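Local coordinates for protein transcriptional activator HlyU (PDB 4K2E) that activates transcription of the hemolysin gene hlyA in Vibrio cholerae as a winged-helix DNA-binding regulator of the ArsR family, at the interface of chains A and B. Coordinates in Å, arbitrary orientation; residue numbers count along the deposited sequence, not the author numbering. Chains: chain A/B, Transcriptional activator HlyU.

The interface of chains A and B. Residues chain A 22, 25-26, 29; chain B 32-33, 38, 103.
A:Leu29 and B:Leu38 interlock across the two-fold interface of HlyU, an example of how two small sets of aliphatic side chains, presented by helices and one loop residue, can join the subunits of an ArsR-type winged-helix protein. Dimers are typical of this family, so the pairing is probably the biological one. Helix 16-32 of chain A lies against chain B, where helix 35-40, the end of helix 20-32, the loop residue B:Ala33 and helix 94-107 receive it.

Leucine-to-leucine packing dominates. The two side chains cross at about a right angle, and CD1 of A:Leu29 rests 3.7 Å from CD2 of B:Leu38. In B:Leu38, CG is anti to the backbone N (chi1 -178°), which carries the branch away from its own helix and up to chain A. There CD2 of B:Leu38 serves several partners, lying 3.8 Å from CB of A:Ala25. A:Val26 runs past in the opposite sense, its CG2 3.9 Å from CD2 of B:Leu38. CD2 thus fits against successive turns of the helix, with the backbone of A:Ser22 at the far end. Roughly at right angles to the B:Leu38 contact, CD1 of B:Leu103 comes to 4.2 Å from the same CD1 of A:Leu29, a looser touch.

A second group of contacts is between side chain and main chain. The root of A:Leu29 sits on B:Ala33, its CB 3.8 Å from the alanine CA. The small methyl of B:Ala33, its CB 3.8 Å from the main-chain C of A:Leu29, probably helps the backbones to approach. A:Val26 adds CG1, 4.0 Å from the carbonyl carbon C of B:Ala33. Near the end of helix 20-32, CD1 of A:Leu29 also meets the main-chain carbonyl O of B:Met32 at 3.6 Å.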
# COMPACT_ATOMS: atom_id res chain seq x y z
N SER A 22 5.60 5.95 -9.53
CA SER A 22 5.04 4.66 -9.16
C SER A 22 6.11 3.80 -8.52
O SER A 22 5.84 3.18 -7.52
CB SER A 22 4.36 3.93 -10.33
OG SER A 22 5.27 3.55 -11.35
N ALA A 25 6.66 5.06 -4.74
CA ALA A 25 5.45 4.70 -4.02
C ALA A 25 5.43 3.20 -3.77
O ALA A 25 5.04 2.75 -2.71
CB ALA A 25 4.24 5.12 -4.79
N VAL A 26 5.89 2.44 -4.76
CA VAL A 26 5.81 0.99 -4.68
C VAL A 26 6.81 0.44 -3.64
O VAL A 26 6.52 -0.53 -2.96
CB VAL A 26 5.99 0.33 -6.06
CG1 VAL A 26 6.25 -1.14 -5.93
CG2 VAL A 26 4.71 0.53 -6.92
N LEU A 29 4.82 0.81 -0.58
CA LEU A 29 3.70 -0.14 -0.55
C LEU A 29 4.18 -1.57 -0.27
O LEU A 29 3.52 -2.32 0.46
CB LEU A 29 2.88 -0.07 -1.87
CG LEU A 29 2.23 1.31 -2.05
CD1 LEU A 29 1.82 1.57 -3.49
CD2 LEU A 29 1.01 1.36 -1.16
N MET B 32 -1.88 -3.11 -4.46
CA MET B 32 -1.31 -1.85 -4.92
C MET B 32 0.18 -1.90 -5.11
O MET B 32 0.74 -0.99 -5.74
CB MET B 32 -1.68 -0.69 -3.97
CG MET B 32 -3.19 -0.58 -3.71
SD MET B 32 -3.51 0.79 -2.60
CE MET B 32 -2.79 2.05 -3.58
N ALA B 33 0.84 -2.90 -4.51
CA ALA B 33 2.29 -2.89 -4.39
C ALA B 33 2.94 -3.43 -5.66
O ALA B 33 3.75 -4.35 -5.61
CB ALA B 33 2.77 -3.69 -3.16
N LEU B 38 -0.50 -0.22 -9.72
CA LEU B 38 -0.68 1.10 -9.13
C LEU B 38 -0.97 2.12 -10.23
O LEU B 38 -1.84 2.98 -10.06
CB LEU B 38 0.56 1.53 -8.36
CG LEU B 38 0.47 2.88 -7.67
CD1 LEU B 38 -0.75 2.87 -6.75
CD2 LEU B 38 1.75 3.13 -6.87
N LEU B 103 -2.09 8.75 -2.23
CA LEU B 103 -0.85 8.46 -2.96
C LEU B 103 -0.56 9.45 -4.06
O LEU B 103 0.59 9.83 -4.30
CB LEU B 103 -0.87 7.04 -3.53
CG LEU B 103 -0.68 5.98 -2.44
CD1 LEU B 103 -0.94 4.66 -3.06
CD2 LEU B 103 0.75 6.00 -1.92